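Local structure of arginyl-trna synthetase (Thermus thermophilus, 1IQ0) at residues Val105-Thr110 against Arg141-Leu146; Met276-Val281 against Pro288-Leu293; Leu363-Leu368 against Lys379-Ala384; Tyr385-Leu390 against Lys452-Phe457. The protein probably attaches L-arginine to its cognate tRNA(Arg) at the expense of ATP, as a monomeric class I aminoacyl-tRNA synthetase. One frame throughout, in Å; residues are numbered along the deposited sequence.

Contact 1 of 4, residues Val105-Thr110 against Arg141-Leu146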
# COMPACT_ATOMS: atom_id res chain seq x y z
N VAL A 105 12.90 1.99 4.51
CA VAL A 105 11.75 1.15 4.79
C VAL A 105 11.66 0.38 3.47
O VAL A 105 11.38 0.95 2.42
CB VAL A 105 10.45 1.97 5.00
CG1 VAL A 105 9.27 1.03 5.08
CG2 VAL A 105 10.55 2.79 6.29
N LEU A 106 11.96 -0.91 3.52
CA LEU A 106 11.95 -1.73 2.31
C LEU A 106 10.63 -2.46 2.13
O LEU A 106 10.25 -3.31 2.93
CB LEU A 106 13.09 -2.75 2.38
CG LEU A 106 13.39 -3.55 1.12
CD1 LEU A 106 13.78 -2.61 -0.02
CD2 LEU A 106 14.52 -4.53 1.41
N VAL A 107 9.93 -2.11 1.06
CA VAL A 107 8.65 -2.73 0.76
C VAL A 107 8.79 -3.76 -0.34
O VAL A 107 9.26 -3.46 -1.43
CB VAL A 107 7.61 -1.67 0.31
CG1 VAL A 107 6.27 -2.35 0.03
CG2 VAL A 107 7.46 -0.60 1.38
N GLU A 108 8.40 -5.00 -0.05
CA GLU A 108 8.45 -6.04 -1.07
C GLU A 108 7.03 -6.41 -1.47
O GLU A 108 6.20 -6.73 -0.62
CB GLU A 108 9.16 -7.31 -0.58
CG GLU A 108 9.07 -8.44 -1.64
CD GLU A 108 9.60 -9.79 -1.16
OE1 GLU A 108 8.98 -10.81 -1.47
OE2 GLU A 108 10.65 -9.83 -0.48
N HIS A 109 6.75 -6.35 -2.76
CA HIS A 109 5.43 -6.72 -3.25
C HIS A 109 5.54 -7.25 -4.67
O HIS A 109 6.61 -7.16 -5.28
CB HIS A 109 4.45 -5.54 -3.12
CG HIS A 109 4.75 -4.38 -4.02
ND1 HIS A 109 4.63 -4.45 -5.39
CD2 HIS A 109 5.04 -3.08 -3.73
CE1 HIS A 109 4.83 -3.25 -5.91
NE2 HIS A 109 5.08 -2.40 -4.93
N THR A 110 4.43 -7.80 -5.17
CA THR A 110 4.36 -8.41 -6.50
C THR A 110 5.07 -9.75 -6.34
O THR A 110 4.47 -10.71 -5.85
CB THR A 110 5.04 -7.53 -7.58
OG1 THR A 110 4.50 -6.20 -7.52
CG2 THR A 110 4.76 -8.09 -8.99
N ARG A 141 9.03 8.96 4.94
CA ARG A 141 9.96 7.84 5.00
C ARG A 141 10.77 7.64 3.73
O ARG A 141 10.30 7.94 2.63
CB ARG A 141 9.21 6.54 5.33
CG ARG A 141 8.35 6.60 6.59
CD ARG A 141 9.14 7.14 7.78
NE ARG A 141 10.26 6.28 8.17
CZ ARG A 141 10.13 5.13 8.84
NH1 ARG A 141 8.92 4.70 9.19
NH2 ARG A 141 11.20 4.43 9.16
N GLU A 142 11.99 7.14 3.90
CA GLU A 142 12.88 6.85 2.78
C GLU A 142 12.45 5.43 2.39
O GLU A 142 12.71 4.47 3.11
CB GLU A 142 14.34 6.86 3.22
CG GLU A 142 15.31 6.58 2.08
CD GLU A 142 16.76 6.59 2.52
OE1 GLU A 142 17.64 6.42 1.65
OE2 GLU A 142 17.03 6.77 3.73
N VAL A 143 11.81 5.33 1.23
CA VAL A 143 11.26 4.06 0.76
C VAL A 143 11.89 3.45 -0.47
O VAL A 143 12.25 4.15 -1.42
CB VAL A 143 9.73 4.23 0.49
CG1 VAL A 143 9.13 2.93 -0.04
CG2 VAL A 143 9.03 4.68 1.76
N LEU A 144 12.02 2.12 -0.45
CA LEU A 144 12.56 1.38 -1.58
C LEU A 144 11.64 0.19 -1.81
O LEU A 144 11.24 -0.49 -0.87
CB LEU A 144 13.98 0.89 -1.29
CG LEU A 144 15.09 1.94 -1.26
CD1 LEU A 144 16.42 1.25 -0.96
CD2 LEU A 144 15.16 2.67 -2.61
N VAL A 145 11.29 -0.04 -3.07
CA VAL A 145 10.40 -1.14 -3.44
C VAL A 145 11.20 -2.27 -4.10
O VAL A 145 11.91 -2.06 -5.09
CB VAL A 145 9.29 -0.64 -4.39
CG1 VAL A 145 8.50 -1.82 -4.96
CG2 VAL A 145 8.36 0.30 -3.64
N LEU A 146 11.09 -3.46 -3.54
CA LEU A 146 11.80 -4.61 -4.06
C LEU A 146 10.84 -5.64 -4.64
O LEU A 146 9.78 -5.89 -4.07
CB LEU A 146 12.63 -5.25 -2.94
CG LEU A 146 13.46 -6.51 -3.23
CD1 LEU A 146 14.52 -6.66 -2.16
CD2 LEU A 146 12.57 -7.76 -3.27

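Contact 2 of 4, residues Met276-Val281 against Pro288-Leu293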
# COMPACT_ATOMS: atom_id res chain seq x y z
N MET A 276 15.81 -24.39 15.22
CA MET A 276 15.88 -23.13 15.95
C MET A 276 14.79 -23.14 17.02
O MET A 276 13.61 -23.28 16.71
CB MET A 276 15.63 -21.95 15.01
CG MET A 276 15.76 -20.59 15.68
SD MET A 276 15.22 -19.22 14.64
CE MET A 276 16.56 -19.15 13.47
N ASP A 277 15.19 -23.01 18.28
CA ASP A 277 14.24 -22.99 19.38
C ASP A 277 13.79 -21.55 19.59
O ASP A 277 14.54 -20.72 20.11
CB ASP A 277 14.89 -23.52 20.66
CG ASP A 277 13.95 -23.50 21.87
OD1 ASP A 277 14.44 -23.74 22.99
OD2 ASP A 277 12.74 -23.25 21.69
N ALA A 278 12.57 -21.25 19.16
CA ALA A 278 12.02 -19.90 19.28
C ALA A 278 11.34 -19.61 20.62
O ALA A 278 10.87 -18.49 20.84
CB ALA A 278 11.03 -19.65 18.14
N SER A 279 11.28 -20.59 21.52
CA SER A 279 10.60 -20.38 22.80
C SER A 279 11.16 -19.26 23.68
O SER A 279 10.41 -18.56 24.35
CB SER A 279 10.55 -21.69 23.61
OG SER A 279 11.84 -22.11 24.02
N PRO A 280 12.49 -19.06 23.68
CA PRO A 280 13.05 -17.99 24.51
C PRO A 280 12.69 -16.56 24.09
O PRO A 280 12.96 -15.61 24.82
CB PRO A 280 14.55 -18.25 24.46
CG PRO A 280 14.73 -18.89 23.12
CD PRO A 280 13.56 -19.83 23.03
N VAL A 281 12.10 -16.41 22.91
CA VAL A 281 11.72 -15.09 22.43
C VAL A 281 10.23 -15.03 22.11
O VAL A 281 9.64 -13.96 22.07
CB VAL A 281 12.50 -14.69 21.15
CG1 VAL A 281 13.99 -14.62 21.46
CG2 VAL A 281 12.24 -15.68 20.04
N PRO A 288 8.02 -25.04 19.71
CA PRO A 288 8.78 -23.83 19.36
C PRO A 288 9.98 -24.09 18.47
O PRO A 288 10.88 -23.26 18.37
CB PRO A 288 9.20 -23.31 20.73
CG PRO A 288 9.55 -24.59 21.43
CD PRO A 288 8.40 -25.52 21.05
N PHE A 289 10.00 -25.24 17.81
CA PHE A 289 11.11 -25.60 16.95
C PHE A 289 10.87 -25.42 15.46
O PHE A 289 10.07 -26.15 14.85
CB PHE A 289 11.54 -27.04 17.23
CG PHE A 289 12.16 -27.23 18.59
CD1 PHE A 289 11.40 -27.04 19.74
CD2 PHE A 289 13.50 -27.58 18.72
CE1 PHE A 289 11.98 -27.21 21.00
CE2 PHE A 289 14.08 -27.75 19.97
CZ PHE A 289 13.32 -27.56 21.11
N PHE A 290 11.55 -24.44 14.87
CA PHE A 290 11.47 -24.19 13.43
C PHE A 290 12.64 -24.97 12.84
O PHE A 290 13.77 -24.86 13.33
CB PHE A 290 11.67 -22.70 13.12
CG PHE A 290 10.49 -21.83 13.44
CD1 PHE A 290 9.35 -21.86 12.63
CD2 PHE A 290 10.51 -20.97 14.53
CE1 PHE A 290 8.25 -21.03 12.91
CE2 PHE A 290 9.43 -20.15 14.82
CZ PHE A 290 8.29 -20.18 14.00
N VAL A 291 12.39 -25.77 11.82
CA VAL A 291 13.47 -26.53 11.21
C VAL A 291 14.17 -25.67 10.17
O VAL A 291 13.52 -25.06 9.32
CB VAL A 291 12.94 -27.81 10.52
CG1 VAL A 291 14.10 -28.58 9.89
CG2 VAL A 291 12.20 -28.68 11.53
N LEU A 292 15.50 -25.60 10.25
CA LEU A 292 16.29 -24.82 9.30
C LEU A 292 16.83 -25.79 8.25
O LEU A 292 16.68 -25.56 7.05
CB LEU A 292 17.44 -24.10 10.02
CG LEU A 292 17.06 -23.06 11.09
CD1 LEU A 292 18.31 -22.51 11.76
CD2 LEU A 292 16.28 -21.93 10.44
N LEU A 293 17.44 -26.88 8.71
CA LEU A 293 17.98 -27.91 7.83
C LEU A 293 17.36 -29.26 8.21
O LEU A 293 17.41 -29.66 9.37
CB LEU A 293 19.50 -28.02 7.96
CG LEU A 293 20.38 -26.89 7.41
CD1 LEU A 293 21.85 -27.22 7.65
CD2 LEU A 293 20.12 -26.73 5.92

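Contact 3 of 4, residues Leu363-Leu368 against Lys379-Ala384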
# COMPACT_ATOMS: atom_id res chain seq x y z
N LEU A 363 8.64 -16.49 12.80
CA LEU A 363 9.90 -17.04 12.28
C LEU A 363 11.03 -16.02 12.19
O LEU A 363 12.04 -16.15 12.89
CB LEU A 363 9.68 -17.66 10.89
CG LEU A 363 10.95 -18.10 10.13
CD1 LEU A 363 11.54 -19.37 10.74
CD2 LEU A 363 10.59 -18.34 8.68
N VAL A 364 10.88 -15.01 11.34
CA VAL A 364 11.94 -14.02 11.19
C VAL A 364 12.10 -13.20 12.45
O VAL A 364 13.21 -12.81 12.82
CB VAL A 364 11.69 -13.07 9.99
CG1 VAL A 364 11.40 -13.87 8.74
CG2 VAL A 364 10.55 -12.12 10.31
N ARG A 365 10.98 -12.95 13.13
CA ARG A 365 11.00 -12.19 14.37
C ARG A 365 11.95 -12.86 15.35
O ARG A 365 12.89 -12.24 15.85
CB ARG A 365 9.59 -12.14 14.98
CG ARG A 365 8.92 -10.78 14.95
CD ARG A 365 8.60 -10.33 13.53
NE ARG A 365 8.02 -8.99 13.49
CZ ARG A 365 6.85 -8.67 14.04
NH1 ARG A 365 6.13 -9.58 14.67
NH2 ARG A 365 6.40 -7.42 13.95
N ALA A 366 11.71 -14.15 15.59
CA ALA A 366 12.53 -14.93 16.51
C ALA A 366 13.96 -15.04 16.02
O ALA A 366 14.90 -14.97 16.81
CB ALA A 366 11.93 -16.32 16.69
N ALA A 367 14.12 -15.20 14.71
CA ALA A 367 15.44 -15.33 14.12
C ALA A 367 16.23 -14.04 14.33
O ALA A 367 17.41 -14.08 14.70
CB ALA A 367 15.34 -15.66 12.63
N LEU A 368 15.59 -12.90 14.09
CA LEU A 368 16.26 -11.63 14.28
C LEU A 368 16.65 -11.44 15.76
O LEU A 368 17.73 -10.95 16.05
CB LEU A 368 15.37 -10.47 13.81
CG LEU A 368 15.29 -10.24 12.30
CD1 LEU A 368 14.10 -9.36 11.98
CD2 LEU A 368 16.59 -9.61 11.80
N LYS A 379 10.48 -4.73 13.66
CA LYS A 379 10.32 -3.93 12.46
C LYS A 379 10.14 -4.72 11.17
O LYS A 379 10.24 -4.17 10.08
CB LYS A 379 11.51 -2.97 12.32
CG LYS A 379 11.61 -1.97 13.47
CD LYS A 379 10.34 -1.16 13.61
CE LYS A 379 10.42 -0.16 14.76
NZ LYS A 379 9.15 0.62 14.90
N ALA A 380 9.89 -6.02 11.30
CA ALA A 380 9.68 -6.87 10.13
C ALA A 380 8.17 -7.06 10.01
O ALA A 380 7.60 -7.94 10.64
CB ALA A 380 10.38 -8.20 10.32
N HIS A 381 7.53 -6.25 9.18
CA HIS A 381 6.09 -6.33 9.03
C HIS A 381 5.57 -7.13 7.85
O HIS A 381 6.26 -7.34 6.85
CB HIS A 381 5.49 -4.92 8.95
CG HIS A 381 5.99 -4.00 10.01
ND1 HIS A 381 6.86 -2.96 9.75
CD2 HIS A 381 5.74 -3.95 11.34
CE1 HIS A 381 7.12 -2.31 10.87
NE2 HIS A 381 6.46 -2.89 11.85
N HIS A 382 4.33 -7.57 7.99
CA HIS A 382 3.63 -8.33 6.97
C HIS A 382 2.31 -7.61 6.69
O HIS A 382 1.64 -7.13 7.61
CB HIS A 382 3.33 -9.75 7.45
CG HIS A 382 4.35 -10.77 7.06
ND1 HIS A 382 4.19 -12.12 7.28
CD2 HIS A 382 5.56 -10.63 6.46
CE1 HIS A 382 5.24 -12.77 6.83
NE2 HIS A 382 6.09 -11.89 6.33
N LEU A 383 1.95 -7.53 5.42
CA LEU A 383 0.70 -6.93 5.04
C LEU A 383 -0.00 -8.06 4.29
O LEU A 383 0.23 -8.27 3.10
CB LEU A 383 0.94 -5.71 4.13
CG LEU A 383 -0.27 -4.83 3.81
CD1 LEU A 383 -1.04 -4.52 5.08
CD2 LEU A 383 0.20 -3.54 3.14
N ALA A 384 -0.82 -8.82 5.02
CA ALA A 384 -1.54 -9.95 4.44
C ALA A 384 -2.89 -9.51 3.90
O ALA A 384 -3.58 -8.70 4.51
CB ALA A 384 -1.72 -11.04 5.50

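Contact 4 of 4, residues Tyr385-Leu390 against Lys452-Phe457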
# COMPACT_ATOMS: atom_id res chain seq x y z
N TYR A 385 -3.27 -10.06 2.75
CA TYR A 385 -4.54 -9.69 2.14
C TYR A 385 -5.38 -10.90 1.76
O TYR A 385 -4.85 -11.98 1.50
CB TYR A 385 -4.27 -8.83 0.91
CG TYR A 385 -3.40 -9.52 -0.11
CD1 TYR A 385 -3.96 -10.37 -1.06
CD2 TYR A 385 -2.01 -9.34 -0.11
CE1 TYR A 385 -3.15 -11.02 -2.00
CE2 TYR A 385 -1.20 -9.98 -1.03
CZ TYR A 385 -1.78 -10.82 -1.98
OH TYR A 385 -0.98 -11.43 -2.92
N GLU A 386 -6.69 -10.70 1.72
CA GLU A 386 -7.62 -11.76 1.35
C GLU A 386 -7.77 -11.90 -0.16
O GLU A 386 -7.25 -11.11 -0.94
CB GLU A 386 -9.00 -11.49 1.97
CG GLU A 386 -9.26 -12.24 3.26
CD GLU A 386 -9.07 -13.74 3.12
OE1 GLU A 386 -9.14 -14.26 1.98
OE2 GLU A 386 -8.87 -14.41 4.15
N THR A 387 -8.52 -12.93 -0.55
CA THR A 387 -8.77 -13.27 -1.94
C THR A 387 -9.60 -12.22 -2.67
O THR A 387 -10.36 -11.47 -2.06
CB THR A 387 -9.54 -14.61 -2.04
OG1 THR A 387 -8.92 -15.58 -1.20
CG2 THR A 387 -9.56 -15.12 -3.47
N VAL A 388 -9.44 -12.18 -3.99
CA VAL A 388 -10.18 -11.27 -4.83
C VAL A 388 -10.97 -12.09 -5.84
O VAL A 388 -10.40 -12.91 -6.58
CB VAL A 388 -9.24 -10.32 -5.61
CG1 VAL A 388 -10.07 -9.49 -6.60
CG2 VAL A 388 -8.51 -9.40 -4.65
N LEU A 389 -12.28 -11.89 -5.87
CA LEU A 389 -13.15 -12.60 -6.80
C LEU A 389 -13.41 -11.70 -8.00
O LEU A 389 -13.33 -10.47 -7.90
CB LEU A 389 -14.49 -12.93 -6.12
CG LEU A 389 -14.45 -13.72 -4.81
CD1 LEU A 389 -15.85 -13.88 -4.25
CD2 LEU A 389 -13.83 -15.08 -5.07
N LEU A 390 -13.71 -12.31 -9.14
CA LEU A 390 -14.03 -11.56 -10.35
C LEU A 390 -15.47 -11.90 -10.72
O LEU A 390 -15.77 -13.03 -11.11
CB LEU A 390 -13.09 -11.94 -11.50
CG LEU A 390 -13.37 -11.20 -12.82
CD1 LEU A 390 -13.22 -9.69 -12.62
CD2 LEU A 390 -12.41 -11.68 -13.90
N LYS A 452 -7.87 -7.68 5.34
CA LYS A 452 -8.41 -8.89 5.95
C LYS A 452 -9.75 -9.32 5.35
O LYS A 452 -10.19 -10.45 5.54
CB LYS A 452 -8.57 -8.67 7.46
CG LYS A 452 -7.24 -8.46 8.18
CD LYS A 452 -7.26 -7.26 9.13
CE LYS A 452 -7.19 -5.93 8.38
NZ LYS A 452 -8.38 -5.67 7.53
N LYS A 453 -10.40 -8.40 4.64
CA LYS A 453 -11.69 -8.70 4.02
C LYS A 453 -11.51 -9.07 2.56
O LYS A 453 -10.64 -8.55 1.87
CB LYS A 453 -12.63 -7.50 4.14
CG LYS A 453 -13.25 -7.31 5.52
CD LYS A 453 -14.12 -6.06 5.57
CE LYS A 453 -15.11 -6.10 6.73
NZ LYS A 453 -14.47 -6.28 8.05
N GLN A 454 -12.37 -9.98 2.10
CA GLN A 454 -12.36 -10.46 0.73
C GLN A 454 -12.98 -9.40 -0.20
O GLN A 454 -13.85 -8.63 0.21
CB GLN A 454 -13.18 -11.75 0.67
CG GLN A 454 -12.84 -12.70 -0.45
CD GLN A 454 -13.58 -14.02 -0.31
OE1 GLN A 454 -14.80 -14.08 -0.43
NE2 GLN A 454 -12.84 -15.09 -0.04
N ILE A 455 -12.51 -9.35 -1.45
CA ILE A 455 -13.04 -8.39 -2.42
C ILE A 455 -13.69 -9.10 -3.61
O ILE A 455 -13.21 -10.14 -4.05
CB ILE A 455 -11.92 -7.49 -3.01
CG1 ILE A 455 -11.28 -6.63 -1.92
CG2 ILE A 455 -12.49 -6.59 -4.09
CD1 ILE A 455 -10.09 -5.85 -2.41
N ASP A 456 -14.78 -8.54 -4.12
CA ASP A 456 -15.44 -9.10 -5.29
C ASP A 456 -15.42 -7.98 -6.33
O ASP A 456 -16.21 -7.04 -6.24
CB ASP A 456 -16.90 -9.49 -4.99
CG ASP A 456 -17.57 -10.21 -6.16
OD1 ASP A 456 -17.03 -10.16 -7.28
OD2 ASP A 456 -18.64 -10.82 -5.96
N PHE A 457 -14.52 -8.07 -7.30
CA PHE A 457 -14.41 -7.04 -8.32
C PHE A 457 -15.43 -7.23 -9.45
O PHE A 457 -15.35 -8.19 -10.21
CB PHE A 457 -13.01 -7.02 -8.93
CG PHE A 457 -12.80 -5.90 -9.92
CD1 PHE A 457 -12.49 -4.61 -9.48
CD2 PHE A 457 -12.97 -6.12 -11.29
CE1 PHE A 457 -12.35 -3.56 -10.39
CE2 PHE A 457 -12.83 -5.07 -12.20
CZ PHE A 457 -12.52 -3.78 -11.75

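Contact 1 of 4, residues Val105-Thr110 against Arg141-Leu146
V105 CG2 lies over one face of the R141 guanidinium, displaced toward its rim and 3.4 Å from R141 NH2. R141 bends back at chi2 and chi3 to bring the group there, and NH1 goes on to a salt bridge with E348. At the other end, V145 CG1 meets the H109 ring obliquely, 3.5 Å from H109 NE2, while T110 OG1 sits in the ring plane at its edge, hydrogen-bonded to H109 ND1 (2.8 Å). That bond fixes the turn of the imidazole, and Y234 meets the ring as well. Between these ends the backbones run parallel, with V107 N to L144 O and L146 N to V107 O both at 2.8 Å; a weak bond from H109 N to L146 O continues the ladder past the strand. On the L106 side, CD1 of L106 rests 3.7 Å from L144 CB and 4.1 Å from L146 CB. The E108 chain leaves extended across L146 CD2 to a salt bridge with K312. V143 and V145, on the opposite face, pack on helix 120-138. Strand 104-108, this helix and strand 141-149 form the beta-alpha-beta unit of the class I Rossmann-type catalytic fold, and the 'HIGH' region lies in its connection.

Contact 2 of 4, residues Met276-Val281 against Pro288-Leu293
D277 reaches from its strand to both P288 and F289. Its CB carries CG anti to the backbone N (chi1 179°), and CG lies over one face of the F289 ring, 4.2 Å from F289 CZ. Carboxylate and ring are stacked, their planes only 8° apart. At the tip, D277 OD2 touches P288 CG at 3.5 Å and takes two bonds from S279. The hydroxyl S279 OG donates at 2.7 Å on the syn side; S279 N donates from above the carboxylate plane, 49° out of it and on the same face. The backbone bond makes an Asx turn, and together the two hold the carboxylate in place as the chain leaves the strand. S279 CB in turn packs on P288 CB at 3.6 Å, although P288 is poorly ordered. Just past the strand, A278 CB meets the edge of the F290 ring, on the face opposite D277, 3.7 Å from F290 CE2. M276, bent at chi3, sets CE against both methyls of L292, with L256 and L370 nearby. M276 and F290 exchange two backbone bonds, and A278 N adds a third to P288 O at 2.7 Å. L292 and L293 both face L274, a classic beta bulge where the second strand turns a corner. These features belong to a beta hairpin that supplies the middle (274-277) and one outer strand (289-291) of a small three-stranded antiparallel sheet.

Contact 3 of 4, residues Leu363-Leu368 against Lys379-Ala384
R365 NE approaches A380 O to 3.1 Å, the shortest polar distance between the helix and the strand. The carbonyl oxygen lies oblique to the guanidinium, and R365 CZ and NH2 are both 3.6 Å from A380 O. The arginine chain bends at chi2 (67°), which turns CD toward the strand, and then runs on with NE anti at chi3. Beyond the carbonyl, R365 NH2 comes obliquely to the H381 ring, 4.4 Å from H381 CD2. R365 is poorly ordered, so the exact pose of its tip is less certain than that of its neighbours. Beneath the arginine the contact is apolar. The methyl A380 CB points at the helix and meets V364 CG2 at 3.9 Å and L368 CD1 at 4.2 Å, side chains one helical turn apart. Residues 363-368 of the helix and 380-384 of the strand run antiparallel, 177° apart, their axes 9.3 Å apart at closest approach. L368 continues inward onto F310 and I315, while the backbone of K379 and H381 bonds to T349 of the neighbouring strand. The chemistry thus divides in two: a small alanine methyl lets the helix lie near the sheet, and the arginine brings a positive charge beside the A380 carbonyl.

Contact 4 of 4, residues Tyr385-Leu390 against Lys452-Phe457
Strand 455-457 is the last strand at one margin of the catalytic sheet, and it pairs in parallel with strand 388-390. Three backbone bonds hold the pair: I455 N to T387 O at 3.1 Å, L389 N to I455 O at 2.7 Å and F457 N to L389 O at 2.7 Å. L390 CD1 comes to the edge of the F457 ring in its plane, 3.8 Å from F457 CD2, the two side chains lying alongside and pointing the same way. On that face V388 CG2 also packs on I455 CB at 4.2 Å, and M446 of helix 430-448 touches both V388 and I455. On the other face L389 CB lies 3.9 Å from D456 OD1, whose bond to G392 N and the salt bridge of OD2 to R458 anchor the carboxylate. Q454, extended from a CG anti to its backbone N (chi1 -154°), runs beside T387, with NE2 3.9 Å from T387 CB. Before the strands E386 CB packs on K453 O; its OE1 accepts from T387 N at 2.9 Å, and OE2 forms a salt bridge with R356. The pair thus adds a parallel outer strand to the Rossmann-type alpha/beta catalytic domain of class I synthetases.

From the N terminus, contact 1 forms first, closing the 30-residue connection through helix 120-138 in the middle of the large mixed sheet. Contact 2 follows as a short hairpin away from that sheet, its centre 28 Å from that of contact 1. In contact 3 the chain goes from helix 361-370 back to strand 380-390 of the large mixed sheet of contact 1. Contact 4 begins at the next residue on that strand and closes a longer, largely helical loop at the sheet margin. All four come in series; none nest or cross. Contacts 2 and 3 touch, A278 and V281 packing on A366, and F290 on L363, so helix 361-370 joins the hairpin to the catalytic sheet.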